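Local coordinates for uncharacterized protein (Nostoc punctiforme, PDB 2QDR) that is of unknown function but adopts the double-stranded beta-helix fold of the cupins and is a putative dioxygenase, at residues 70-75 against 102-107; 114-119 against 243-248; 141-146 against 181-186; 208-213 against 219-224. All coordinates share one frame; numbering follows the deposited sequence.

Contact 1. Residues 70-75 against 102-107; sequences RGMPDN and FEAPSG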
loop_
_atom_site.group_PDB
_atom_site.type_symbol
_atom_site.label_atom_id
_atom_site.label_comp_id
_atom_site.label_asym_id
_atom_site.label_seq_id
_atom_site.Cartn_x
_atom_site.Cartn_y
_atom_site.Cartn_z
ATOM N N ARG A 70 -22.399 -33.570 33.603
ATOM C CA ARG A 70 -23.559 -33.615 34.519
ATOM C C ARG A 70 -24.853 -33.465 33.712
ATOM O O ARG A 70 -24.925 -32.614 32.823
ATOM C CB ARG A 70 -23.449 -32.547 35.632
ATOM C CG ARG A 70 -24.498 -32.699 36.776
ATOM C CD ARG A 70 -24.275 -31.716 37.940
ATOM N N GLY A 71 -25.830 -34.337 33.974
ATOM C CA GLY A 71 -27.111 -34.338 33.261
ATOM C C GLY A 71 -27.188 -35.332 32.102
ATOM O O GLY A 71 -28.279 -35.659 31.649
HETATM N N MSE A 72 -26.043 -35.818 31.627
HETATM C CA MSE A 72 -25.962 -36.772 30.536
HETATM C C MSE A 72 -26.542 -38.103 30.979
HETATM O O MSE A 72 -26.427 -38.425 32.159
HETATM C CB MSE A 72 -24.486 -36.973 30.192
HETATM C CG MSE A 72 -24.147 -37.716 28.939
HETATM SE SE MSE A 72 -24.479 -36.636 27.355
HETATM C CE MSE A 72 -23.134 -35.254 27.534
ATOM N N PRO A 73 -27.210 -38.862 30.078
ATOM C CA PRO A 73 -27.713 -40.167 30.524
ATOM C C PRO A 73 -26.544 -41.031 31.019
ATOM O O PRO A 73 -25.467 -41.016 30.410
ATOM C CB PRO A 73 -28.365 -40.751 29.267
ATOM C CG PRO A 73 -28.696 -39.579 28.427
ATOM C CD PRO A 73 -27.596 -38.591 28.680
ATOM N N ASP A 74 -26.743 -41.739 32.129
ATOM C CA ASP A 74 -25.643 -42.560 32.714
ATOM C C ASP A 74 -25.164 -43.727 31.825
ATOM O O ASP A 74 -24.001 -44.116 31.947
ATOM C CB ASP A 74 -25.939 -43.009 34.176
ATOM C CG ASP A 74 -27.253 -43.707 34.341
ATOM O OD1 ASP A 74 -27.985 -43.852 33.341
ATOM O OD2 ASP A 74 -27.563 -44.088 35.489
ATOM N N ASN A 75 -26.001 -44.224 30.904
ATOM C CA ASN A 75 -25.598 -45.308 29.982
ATOM C C ASN A 75 -24.524 -44.898 28.938
ATOM O O ASN A 75 -23.849 -45.766 28.374
ATOM C CB ASN A 75 -26.831 -45.941 29.284
ATOM C CG ASN A 75 -27.632 -44.958 28.401
ATOM O OD1 ASN A 75 -27.211 -43.842 28.105
ATOM N ND2 ASN A 75 -28.802 -45.401 27.977
ATOM N N PHE A 102 -17.624 -43.712 21.552
ATOM C CA PHE A 102 -18.356 -42.654 22.255
ATOM C C PHE A 102 -19.473 -42.144 21.361
ATOM O O PHE A 102 -19.260 -41.915 20.174
ATOM C CB PHE A 102 -17.432 -41.507 22.662
ATOM C CG PHE A 102 -18.123 -40.399 23.411
ATOM C CD1 PHE A 102 -18.277 -40.466 24.790
ATOM C CD2 PHE A 102 -18.600 -39.277 22.742
ATOM C CE1 PHE A 102 -18.911 -39.447 25.489
ATOM C CE2 PHE A 102 -19.233 -38.253 23.432
ATOM C CZ PHE A 102 -19.389 -38.340 24.812
ATOM N N GLU A 103 -20.659 -41.995 21.944
ATOM C CA GLU A 103 -21.833 -41.539 21.219
ATOM C C GLU A 103 -22.776 -40.903 22.242
ATOM O O GLU A 103 -23.147 -41.551 23.220
ATOM C CB GLU A 103 -22.458 -42.706 20.464
ATOM C CG GLU A 103 -23.609 -42.324 19.556
ATOM C CD GLU A 103 -24.032 -43.457 18.625
ATOM O OE1 GLU A 103 -23.551 -44.602 18.780
ATOM O OE2 GLU A 103 -24.852 -43.192 17.722
ATOM N N ALA A 104 -23.103 -39.628 22.029
ATOM C CA ALA A 104 -23.972 -38.862 22.919
ATOM C C ALA A 104 -25.203 -38.338 22.173
ATOM O O ALA A 104 -25.160 -38.148 20.946
ATOM C CB ALA A 104 -23.193 -37.710 23.546
ATOM N N PRO A 105 -26.301 -38.085 22.915
ATOM C CA PRO A 105 -27.521 -37.600 22.298
ATOM C C PRO A 105 -27.482 -36.098 22.074
ATOM O O PRO A 105 -26.579 -35.408 22.555
ATOM C CB PRO A 105 -28.582 -37.949 23.337
ATOM C CG PRO A 105 -27.879 -37.782 24.620
ATOM C CD PRO A 105 -26.461 -38.205 24.377
ATOM N N SER A 106 -28.481 -35.622 21.336
ATOM C CA SER A 106 -28.643 -34.220 21.028
ATOM C C SER A 106 -29.167 -33.509 22.262
ATOM O O SER A 106 -29.721 -34.146 23.163
ATOM C CB SER A 106 -29.634 -34.052 19.879
ATOM O OG SER A 106 -30.899 -34.603 20.223
ATOM N N GLY A 107 -29.010 -32.193 22.283
ATOM C CA GLY A 107 -29.473 -31.372 23.395
ATOM C C GLY A 107 -28.721 -30.075 23.467
ATOM O O GLY A 107 -28.082 -29.674 22.495
#

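Contact 2. Residues 114-119 against 243-248; sequences EIFVIK and YCLTGY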
loop_
_atom_site.group_PDB
_atom_site.type_symbol
_atom_site.label_atom_id
_atom_site.label_comp_id
_atom_site.label_asym_id
_atom_site.label_seq_id
_atom_site.Cartn_x
_atom_site.Cartn_y
_atom_site.Cartn_z
ATOM N N GLU A 114 -16.479 -24.319 24.399
ATOM C CA GLU A 114 -15.549 -24.243 23.277
ATOM C C GLU A 114 -14.878 -25.600 23.203
ATOM O O GLU A 114 -14.591 -26.213 24.233
ATOM C CB GLU A 114 -14.517 -23.150 23.423
ATOM C CG GLU A 114 -15.103 -21.885 23.942
ATOM C CD GLU A 114 -14.228 -20.682 23.709
ATOM O OE1 GLU A 114 -13.712 -20.500 22.586
ATOM O OE2 GLU A 114 -14.116 -19.884 24.646
ATOM N N ILE A 115 -14.635 -26.046 21.975
ATOM C CA ILE A 115 -14.045 -27.333 21.680
ATOM C C ILE A 115 -12.960 -27.151 20.646
ATOM O O ILE A 115 -13.198 -26.468 19.667
ATOM C CB ILE A 115 -15.155 -28.264 21.126
ATOM C CG1 ILE A 115 -16.218 -28.520 22.200
ATOM C CG2 ILE A 115 -14.626 -29.610 20.612
ATOM C CD1 ILE A 115 -17.369 -29.361 21.723
ATOM N N PHE A 116 -11.796 -27.763 20.868
ATOM C CA PHE A 116 -10.675 -27.720 19.931
ATOM C C PHE A 116 -10.042 -29.109 19.900
ATOM O O PHE A 116 -9.507 -29.557 20.909
ATOM C CB PHE A 116 -9.644 -26.663 20.303
ATOM C CG PHE A 116 -8.528 -26.556 19.305
ATOM C CD1 PHE A 116 -8.679 -25.777 18.174
ATOM C CD2 PHE A 116 -7.340 -27.254 19.480
ATOM C CE1 PHE A 116 -7.660 -25.676 17.234
ATOM C CE2 PHE A 116 -6.318 -27.169 18.549
ATOM C CZ PHE A 116 -6.474 -26.368 17.423
ATOM N N VAL A 117 -10.049 -29.750 18.731
ATOM C CA VAL A 117 -9.543 -31.123 18.581
ATOM C C VAL A 117 -8.019 -31.210 18.490
ATOM O O VAL A 117 -7.420 -30.671 17.566
ATOM C CB VAL A 117 -10.166 -31.803 17.340
ATOM C CG1 VAL A 117 -9.672 -33.260 17.187
ATOM C CG2 VAL A 117 -11.698 -31.755 17.418
ATOM N N ILE A 118 -7.418 -31.937 19.430
ATOM C CA ILE A 118 -5.974 -32.129 19.507
ATOM C C ILE A 118 -5.536 -33.351 18.711
ATOM O O ILE A 118 -4.559 -33.284 17.980
ATOM C CB ILE A 118 -5.508 -32.320 20.964
ATOM C CG1 ILE A 118 -5.913 -31.121 21.827
ATOM C CG2 ILE A 118 -3.975 -32.551 21.022
ATOM C CD1 ILE A 118 -5.614 -31.311 23.300
ATOM N N LYS A 119 -6.222 -34.471 18.912
ATOM C CA LYS A 119 -5.917 -35.720 18.225
ATOM C C LYS A 119 -7.234 -36.391 17.852
ATOM O O LYS A 119 -8.255 -36.162 18.508
ATOM C CB LYS A 119 -5.080 -36.640 19.130
ATOM C CG LYS A 119 -4.411 -37.848 18.426
ATOM C CD LYS A 119 -3.789 -38.892 19.400
ATOM C CE LYS A 119 -4.867 -39.756 20.096
ATOM N NZ LYS A 119 -4.330 -40.742 21.069
ATOM N N TYR A 243 -2.165 -23.666 24.838
ATOM C CA TYR A 243 -1.703 -25.043 24.747
ATOM C C TYR A 243 -0.778 -25.163 23.554
ATOM O O TYR A 243 -1.090 -24.643 22.480
ATOM C CB TYR A 243 -2.909 -25.936 24.573
ATOM C CG TYR A 243 -2.687 -27.417 24.731
ATOM C CD1 TYR A 243 -2.325 -28.208 23.658
ATOM C CD2 TYR A 243 -2.931 -28.041 25.951
ATOM C CE1 TYR A 243 -2.164 -29.582 23.806
ATOM C CE2 TYR A 243 -2.781 -29.410 26.108
ATOM C CZ TYR A 243 -2.402 -30.179 25.038
ATOM O OH TYR A 243 -2.239 -31.543 25.211
ATOM N N CYS A 244 0.359 -25.829 23.743
ATOM C CA CYS A 244 1.339 -26.022 22.676
ATOM C C CYS A 244 1.002 -27.270 21.868
ATOM O O CYS A 244 0.998 -28.371 22.416
ATOM C CB CYS A 244 2.746 -26.145 23.245
ATOM S SG CYS A 244 3.939 -26.575 21.962
ATOM N N LEU A 245 0.772 -27.089 20.571
ATOM C CA LEU A 245 0.392 -28.167 19.659
ATOM C C LEU A 245 1.570 -28.799 18.939
ATOM O O LEU A 245 1.521 -29.986 18.636
ATOM C CB LEU A 245 -0.634 -27.627 18.653
ATOM C CG LEU A 245 -1.936 -27.064 19.279
ATOM C CD1 LEU A 245 -2.779 -26.293 18.271
ATOM C CD2 LEU A 245 -2.775 -28.169 19.942
ATOM N N THR A 246 2.606 -28.014 18.646
ATOM C CA THR A 246 3.795 -28.541 17.989
ATOM C C THR A 246 4.980 -27.584 18.205
ATOM O O THR A 246 4.785 -26.404 18.497
ATOM C CB THR A 246 3.526 -28.846 16.479
ATOM O OG1 THR A 246 4.517 -29.758 16.001
ATOM C CG2 THR A 246 3.517 -27.598 15.631
ATOM N N GLY A 247 6.196 -28.106 18.073
ATOM C CA GLY A 247 7.413 -27.314 18.242
ATOM C C GLY A 247 7.666 -26.962 19.689
ATOM O O GLY A 247 7.236 -27.699 20.585
ATOM N N TYR A 248 8.378 -25.855 19.916
ATOM C CA TYR A 248 8.667 -25.407 21.279
ATOM C C TYR A 248 8.887 -23.924 21.391
ATOM O O TYR A 248 9.040 -23.228 20.399
ATOM C CB TYR A 248 9.946 -26.062 21.849
ATOM C CG TYR A 248 11.282 -25.430 21.436
ATOM C CD1 TYR A 248 11.951 -25.837 20.281
ATOM C CD2 TYR A 248 11.900 -24.456 22.239
ATOM C CE1 TYR A 248 13.167 -25.275 19.926
ATOM C CE2 TYR A 248 13.108 -23.885 21.872
ATOM C CZ TYR A 248 13.735 -24.306 20.714
ATOM O OH TYR A 248 14.938 -23.771 20.330
#

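Contact 3. Residues 141-146 against 181-186; sequences VRIGSW and SDFIPA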
loop_
_atom_site.group_PDB
_atom_site.type_symbol
_atom_site.label_atom_id
_atom_site.label_comp_id
_atom_site.label_asym_id
_atom_site.label_seq_id
_atom_site.Cartn_x
_atom_site.Cartn_y
_atom_site.Cartn_z
ATOM N N VAL A 141 -27.781 -23.212 22.666
ATOM C CA VAL A 141 -27.818 -23.633 21.269
ATOM C C VAL A 141 -27.825 -25.142 21.218
ATOM O O VAL A 141 -26.981 -25.773 21.838
ATOM C CB VAL A 141 -26.611 -23.100 20.454
ATOM C CG1 VAL A 141 -26.592 -23.686 19.021
ATOM C CG2 VAL A 141 -26.629 -21.563 20.439
ATOM N N ARG A 142 -28.765 -25.702 20.462
ATOM C CA ARG A 142 -28.899 -27.150 20.309
ATOM C C ARG A 142 -27.899 -27.742 19.332
ATOM O O ARG A 142 -27.679 -27.214 18.249
ATOM C CB ARG A 142 -30.303 -27.537 19.832
ATOM C CG ARG A 142 -30.556 -29.046 19.701
ATOM C CD ARG A 142 -31.958 -29.291 19.196
ATOM N NE ARG A 142 -32.225 -30.717 18.980
ATOM C CZ ARG A 142 -31.828 -31.425 17.919
ATOM N NH1 ARG A 142 -31.094 -30.887 16.936
ATOM N NH2 ARG A 142 -32.145 -32.713 17.858
ATOM N N ILE A 143 -27.348 -28.881 19.739
ATOM C CA ILE A 143 -26.391 -29.658 18.986
ATOM C C ILE A 143 -27.070 -30.973 18.759
ATOM O O ILE A 143 -27.797 -31.430 19.632
ATOM C CB ILE A 143 -25.097 -29.915 19.782
ATOM C CG1 ILE A 143 -24.427 -28.596 20.180
ATOM C CG2 ILE A 143 -24.103 -30.794 18.998
ATOM C CD1 ILE A 143 -24.003 -27.713 19.009
ATOM N N GLY A 144 -26.848 -31.587 17.599
ATOM C CA GLY A 144 -27.442 -32.887 17.293
ATOM C C GLY A 144 -26.642 -33.990 17.982
ATOM O O GLY A 144 -25.771 -33.699 18.812
ATOM N N SER A 145 -26.942 -35.255 17.656
ATOM C CA SER A 145 -26.212 -36.393 18.224
ATOM C C SER A 145 -24.745 -36.243 17.844
ATOM O O SER A 145 -24.441 -35.857 16.711
ATOM C CB SER A 145 -26.684 -37.752 17.684
ATOM O OG SER A 145 -28.054 -38.012 17.915
ATOM N N TRP A 146 -23.846 -36.544 18.778
ATOM C CA TRP A 146 -22.414 -36.415 18.508
ATOM C C TRP A 146 -21.647 -37.682 18.911
ATOM O O TRP A 146 -22.058 -38.390 19.824
ATOM C CB TRP A 146 -21.868 -35.095 19.110
ATOM C CG TRP A 146 -22.018 -34.902 20.567
ATOM C CD1 TRP A 146 -23.180 -34.682 21.253
ATOM C CD2 TRP A 146 -20.963 -34.781 21.516
ATOM N NE1 TRP A 146 -22.915 -34.506 22.587
ATOM C CE2 TRP A 146 -21.558 -34.554 22.774
ATOM C CE3 TRP A 146 -19.571 -34.879 21.434
ATOM C CZ2 TRP A 146 -20.806 -34.426 23.947
ATOM C CZ3 TRP A 146 -18.824 -34.747 22.592
ATOM C CH2 TRP A 146 -19.444 -34.525 23.835
ATOM N N SER A 181 -26.196 -16.092 17.298
ATOM C CA SER A 181 -25.275 -15.361 16.432
ATOM C C SER A 181 -23.853 -15.833 16.638
ATOM O O SER A 181 -23.127 -16.048 15.693
ATOM C CB SER A 181 -25.297 -13.890 16.781
ATOM O OG SER A 181 -26.622 -13.455 16.879
ATOM N N ASP A 182 -23.490 -16.050 17.897
ATOM C CA ASP A 182 -22.154 -16.487 18.283
ATOM C C ASP A 182 -21.841 -17.962 17.972
ATOM O O ASP A 182 -20.705 -18.389 18.202
ATOM C CB ASP A 182 -21.959 -16.233 19.791
ATOM C CG ASP A 182 -22.202 -14.761 20.189
ATOM O OD1 ASP A 182 -21.852 -13.836 19.424
ATOM O OD2 ASP A 182 -22.758 -14.539 21.285
ATOM N N PHE A 183 -22.799 -18.724 17.426
ATOM C CA PHE A 183 -22.593 -20.151 17.116
ATOM C C PHE A 183 -21.663 -20.427 15.920
ATOM O O PHE A 183 -21.962 -20.060 14.787
ATOM C CB PHE A 183 -23.970 -20.837 16.944
ATOM C CG PHE A 183 -23.913 -22.328 16.643
ATOM C CD1 PHE A 183 -23.189 -23.195 17.450
ATOM C CD2 PHE A 183 -24.696 -22.875 15.636
ATOM C CE1 PHE A 183 -23.166 -24.574 17.197
ATOM C CE2 PHE A 183 -24.695 -24.257 15.385
ATOM C CZ PHE A 183 -23.930 -25.104 16.167
ATOM N N ILE A 184 -20.525 -21.056 16.216
ATOM C CA ILE A 184 -19.514 -21.444 15.242
ATOM C C ILE A 184 -19.617 -22.964 15.263
ATOM O O ILE A 184 -18.972 -23.598 16.093
ATOM C CB ILE A 184 -18.105 -20.926 15.614
ATOM C CG1 ILE A 184 -18.120 -19.394 15.743
ATOM C CG2 ILE A 184 -17.039 -21.393 14.571
ATOM C CD1 ILE A 184 -16.815 -18.775 16.203
ATOM N N PRO A 185 -20.475 -23.556 14.401
ATOM C CA PRO A 185 -20.634 -25.030 14.423
ATOM C C PRO A 185 -19.372 -25.852 14.148
ATOM O O PRO A 185 -19.143 -26.837 14.846
ATOM C CB PRO A 185 -21.685 -25.301 13.323
ATOM C CG PRO A 185 -21.759 -24.070 12.519
ATOM C CD PRO A 185 -21.372 -22.934 13.406
ATOM N N ALA A 186 -18.572 -25.449 13.166
ATOM C CA ALA A 186 -17.358 -26.184 12.828
ATOM C C ALA A 186 -16.419 -25.331 12.001
ATOM O O ALA A 186 -16.800 -24.884 10.926
ATOM C CB ALA A 186 -17.708 -27.460 12.066
#

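Contact 4. Residues 208-213 against 219-224; sequences KWLRKD and VWLLAI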
loop_
_atom_site.group_PDB
_atom_site.type_symbol
_atom_site.label_atom_id
_atom_site.label_comp_id
_atom_site.label_asym_id
_atom_site.label_seq_id
_atom_site.Cartn_x
_atom_site.Cartn_y
_atom_site.Cartn_z
ATOM N N LYS A 208 -4.084 -16.995 13.410
ATOM C CA LYS A 208 -5.316 -17.520 12.805
ATOM C C LYS A 208 -6.450 -17.320 13.779
ATOM O O LYS A 208 -6.597 -18.109 14.716
ATOM C CB LYS A 208 -5.271 -19.002 12.453
ATOM C CG LYS A 208 -4.664 -19.352 11.141
ATOM C CD LYS A 208 -4.721 -20.860 10.946
ATOM C CE LYS A 208 -4.079 -21.247 9.651
ATOM N NZ LYS A 208 -4.192 -22.691 9.342
ATOM N N TRP A 209 -7.251 -16.280 13.569
ATOM C CA TRP A 209 -8.395 -16.040 14.444
ATOM C C TRP A 209 -9.482 -17.087 14.295
ATOM O O TRP A 209 -9.917 -17.370 13.189
ATOM C CB TRP A 209 -9.029 -14.677 14.175
ATOM C CG TRP A 209 -8.268 -13.569 14.731
ATOM C CD1 TRP A 209 -7.234 -12.902 14.156
ATOM C CD2 TRP A 209 -8.481 -12.977 16.002
ATOM N NE1 TRP A 209 -6.785 -11.920 14.997
ATOM C CE2 TRP A 209 -7.543 -11.940 16.141
ATOM C CE3 TRP A 209 -9.383 -13.220 17.041
ATOM C CZ2 TRP A 209 -7.470 -11.152 17.286
ATOM C CZ3 TRP A 209 -9.322 -12.433 18.161
ATOM C CH2 TRP A 209 -8.370 -11.408 18.278
ATOM N N LEU A 210 -9.897 -17.664 15.418
ATOM C CA LEU A 210 -10.969 -18.649 15.454
ATOM C C LEU A 210 -12.271 -18.018 15.970
ATOM O O LEU A 210 -13.368 -18.416 15.544
ATOM C CB LEU A 210 -10.570 -19.818 16.330
ATOM C CG LEU A 210 -9.280 -20.555 15.969
ATOM C CD1 LEU A 210 -9.035 -21.673 16.997
ATOM C CD2 LEU A 210 -9.300 -21.102 14.544
ATOM N N ARG A 211 -12.161 -17.062 16.897
ATOM C CA ARG A 211 -13.329 -16.373 17.450
ATOM C C ARG A 211 -12.901 -15.061 18.109
ATOM O O ARG A 211 -11.850 -15.003 18.733
ATOM C CB ARG A 211 -14.058 -17.255 18.463
ATOM C CG ARG A 211 -15.366 -16.644 19.038
ATOM C CD ARG A 211 -16.015 -17.582 20.052
ATOM N NE ARG A 211 -15.129 -17.753 21.205
ATOM C CZ ARG A 211 -15.130 -17.015 22.311
ATOM N NH1 ARG A 211 -16.002 -16.025 22.510
ATOM N NH2 ARG A 211 -14.244 -17.289 23.259
ATOM N N LYS A 212 -13.748 -14.038 18.000
ATOM C CA LYS A 212 -13.486 -12.718 18.568
ATOM C C LYS A 212 -14.690 -12.243 19.404
ATOM O O LYS A 212 -15.814 -12.276 18.920
ATOM C CB LYS A 212 -13.150 -11.749 17.423
ATOM C CG LYS A 212 -12.590 -10.389 17.853
ATOM C CD LYS A 212 -12.157 -9.486 16.672
ATOM C CE LYS A 212 -10.973 -10.042 15.851
ATOM N NZ LYS A 212 -10.571 -9.142 14.719
ATOM N N ASP A 213 -14.453 -11.833 20.658
ATOM C CA ASP A 213 -15.500 -11.330 21.579
ATOM C C ASP A 213 -16.061 -10.033 21.098
ATOM O O ASP A 213 -15.490 -9.392 20.213
ATOM C CB ASP A 213 -14.948 -10.972 22.973
ATOM C CG ASP A 213 -14.434 -12.145 23.749
ATOM O OD1 ASP A 213 -14.978 -13.259 23.615
ATOM O OD2 ASP A 213 -13.517 -11.923 24.569
ATOM N N VAL A 219 -9.975 -16.142 20.624
ATOM C CA VAL A 219 -9.289 -17.396 20.479
ATOM C C VAL A 219 -8.587 -17.384 19.150
ATOM O O VAL A 219 -9.167 -16.930 18.153
ATOM C CB VAL A 219 -10.282 -18.554 20.398
ATOM C CG1 VAL A 219 -9.554 -19.900 20.528
ATOM C CG2 VAL A 219 -11.323 -18.414 21.468
ATOM N N TRP A 220 -7.362 -17.898 19.116
ATOM C CA TRP A 220 -6.602 -17.979 17.868
ATOM C C TRP A 220 -5.443 -18.947 17.967
ATOM O O TRP A 220 -5.058 -19.342 19.059
ATOM C CB TRP A 220 -6.041 -16.612 17.451
ATOM C CG TRP A 220 -5.057 -16.019 18.411
ATOM C CD1 TRP A 220 -3.727 -16.332 18.534
ATOM C CD2 TRP A 220 -5.306 -14.969 19.337
ATOM N NE1 TRP A 220 -3.148 -15.565 19.512
ATOM C CE2 TRP A 220 -4.094 -14.717 20.022
ATOM C CE3 TRP A 220 -6.435 -14.214 19.661
ATOM C CZ2 TRP A 220 -3.980 -13.737 21.009
ATOM C CZ3 TRP A 220 -6.323 -13.246 20.647
ATOM C CH2 TRP A 220 -5.098 -13.013 21.307
ATOM N N LEU A 221 -4.920 -19.313 16.805
ATOM C CA LEU A 221 -3.748 -20.159 16.673
ATOM C C LEU A 221 -2.621 -19.214 16.355
ATOM O O LEU A 221 -2.812 -18.305 15.543
ATOM C CB LEU A 221 -3.889 -21.220 15.579
ATOM C CG LEU A 221 -4.489 -22.570 15.981
ATOM C CD1 LEU A 221 -5.673 -22.444 16.925
ATOM C CD2 LEU A 221 -4.863 -23.346 14.732
ATOM N N LEU A 222 -1.477 -19.407 17.021
ATOM C CA LEU A 222 -0.274 -18.594 16.830
ATOM C C LEU A 222 0.822 -19.470 16.251
ATOM O O LEU A 222 1.154 -20.506 16.828
ATOM C CB LEU A 222 0.218 -18.003 18.153
ATOM C CG LEU A 222 1.463 -17.091 18.131
ATOM C CD1 LEU A 222 1.192 -15.816 17.378
ATOM C CD2 LEU A 222 1.922 -16.766 19.551
ATOM N N ALA A 223 1.381 -19.051 15.121
ATOM C CA ALA A 223 2.459 -19.768 14.470
ATOM C C ALA A 223 3.688 -18.918 14.678
ATOM O O ALA A 223 3.735 -17.788 14.171
ATOM C CB ALA A 223 2.198 -19.959 12.999
ATOM N N ILE A 224 4.648 -19.427 15.451
ATOM C CA ILE A 224 5.893 -18.713 15.703
ATOM C C ILE A 224 6.899 -19.276 14.732
ATOM O O ILE A 224 7.100 -20.490 14.686
ATOM C CB ILE A 224 6.413 -18.866 17.136
ATOM C CG1 ILE A 224 5.360 -18.336 18.127
ATOM C CG2 ILE A 224 7.784 -18.144 17.284
ATOM C CD1 ILE A 224 5.752 -18.410 19.580
#

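Contact 1. Residues 70-75 against 102-107
Met72 and Ala104 mark the nearest approach of the two backbones, with their CA atoms 8.1 Å apart, too far for main-chain pairing; no hydrogen bond crosses between residues 70-75 and 102-107, and the contact is made by apolar side chains. Met72, present as selenomethionine, reaches across the gap. Its CG lies opposite the backbone N (chi1 -169°), and two further bends in the chain turn SE toward the second segment. SE rests 3.9 Å from CD of Pro105 and 4.2 Å from CB of Ala104, a long flexible side chain meeting two small, fixed ones. The 70-75 segment is a loop between strands 64-67 and 79-86, whereas Ala104 sits on the short strand 103-104 at the border of a four-stranded antiparallel sheet in this cupin-type fold, its backbone bonded to Trp146 of the next strand. The loop therefore lies against the end of an edge strand. Pro105 directly follows that strand, and its ring carbon CG lies 4.1 Å from CD of Pro73, the two pyrrolidine rings reaching toward each other. Proline suits both places, since its rigid ring offers apolar carbon without a side-chain polar group to satisfy. Ile76 of the same loop touches Pro105 as well.

Contact 2. Residues 114-119 against 243-248
Phe116 makes the first contact along strand 113-117, sending its ring toward Leu245 of strand 240-245, which approaches from the opposite direction. Turning CG of Phe116 away from the backbone N (chi1 -177°) directs the ring toward the other sheet, where CE2 of Phe116 lies 3.7 Å from CD1 of Leu245. This leucine methyl approaches the ring obliquely, near CE2 and CZ, and the second one, CD2 of Leu245, also reaches CE2 of Phe116, at 3.9 Å. Phe282 and His132 also meet the Phe116 ring, setting it within a larger aromatic cluster.

Ile118, where the strand turns a corner, reaches across with the tip of its longer branch. CD1 of Ile118 comes within 3.8 Å of CZ of Tyr243, and the two side chains run at about a right angle to each other. Tyrosine is apt here because its ring carbons accept the methyl while its hydroxyl bonds to Asp259. Leu157 touches both Ile118 and Tyr243. Ile118 and Lys119 together face Glu155 in a classic beta bulge, and Leu245 and Thr246 face Leu280 in another. No hydrogen bond joins the two segments: the large antiparallel sheets of the N-terminal and C-terminal halves meet here through buried apolar side chains, an arrangement consistent with a two-barrel (bicupin) chain.

Contact 3. Residues 141-146 against 181-186
Val141 and Phe183 lie where the segments draw together, their CA atoms 7.5 Å apart, and the gap widens to 8.7 Å between the CA atoms of Ile143 and Pro185; the backbones do not bond across it. Phe183 spans this distance and carries the whole contact from its side. Its CG stands opposite the backbone N (chi1 -179°), which directs the ring at the 141-146 loop. CG1 of Val141 sits squarely over one face, 3.7 Å from the centroid of the Phe183 ring and 9° off the ring normal, a CH-pi contact in which a methyl is centred on the aromatic electrons. The beta-branched valine suits this place, because a short branch close to the backbone can sit over the ring centre.

Phe183 leads into strand 184-188, which pairs with strand 133-137 in the large antiparallel sheet of the double-stranded beta-helix, and 141-146 is part of the loop that follows strand 133-137. The contact thus joins the start of strand 184-188 to the loop leaving its antiparallel neighbour. Over the opposite face of the ring lies the chain's own backbone at the start of strand 184-188, with N of Pro185 3.9 Å above the ring plane of Phe183, so the aromatic group is held between the loop and its own main chain.

Ile143 adds a second methyl from a different quarter. Its bent side chain brings CD1 of Ile143 to 3.7 Å from CE1 of Phe183, oblique to the ring. Phe267 of the third subunit meets the same phenylalanine, which puts this cluster at an interface of the assembly as well as inside the chain.

Contact 4. Residues 208-213 against 219-224
Strands 205-212 and 218-224 form a beta hairpin interrupted by a classic beta bulge, in which Leu210 and Arg211 both face Val219. The strand axes run antiparallel at 168°. Lys208 and Leu221 form a hydrogen-bonded pair, with N of Lys208 2.8 Å from O of Leu221 and the reverse bond also made. At the bulge, O of Val219 accepts two donors from the same face of its carbonyl plane, N of Leu210 at 2.9 Å and N of Arg211 at 3.2 Å. N of Val219 returns a bond to O of Arg211, so the regular pairing resumes, shifted by one residue.

Trp209 and Trp220 form the non-hydrogen-bonded pair, their indoles side by side on one face of the sheet. The six-membered rings are inclined at 56°, and CH2 of Trp209 is 3.6 Å from CZ3 of Trp220. CE3 of Trp220 lies over one face of the Trp209 ring, and the aliphatic CE of Lys212 over the other.

This hairpin belongs to the seven-stranded sheet of the cupin-type fold. On its other face CD1 of Leu210 packs 3.5 Å from CD1 of Leu221; aliphatic Leu210, Val219 and Leu221 suit this buried side, turned to strand 113-117. Arg211 bends at chi3 (64°), laying its guanidinium obliquely beside CG2 of Val219. Its charge is met there: NH1 makes a weak bond within a salt bridge to OD1 of Asp213, and NH2 pairs with Glu114.

In the fold
All four contacts fall within the cupin-related region of a chain built almost wholly of strands and loops. Contact 1 closes first along the chain; contacts 3 and 4 follow one another inside the long loop that contact 2 closes. Contacts 1 and 3, joined by backbone bonds, lie in the N-terminal half, contact 4 in the C-terminal half and contact 2 between them, consistent with two cupin-type barrels in one chain. Contacts 1 and 4 have centres about 30 Å apart. Contacts 2 and 4, with centres about 12 Å apart, touch through a salt bridge and through Phe116 against Leu221, tying the two large sheets together. Ile184 packs on Leu210 and Arg211, linking contacts 3 and 4, which both touch the third subunit.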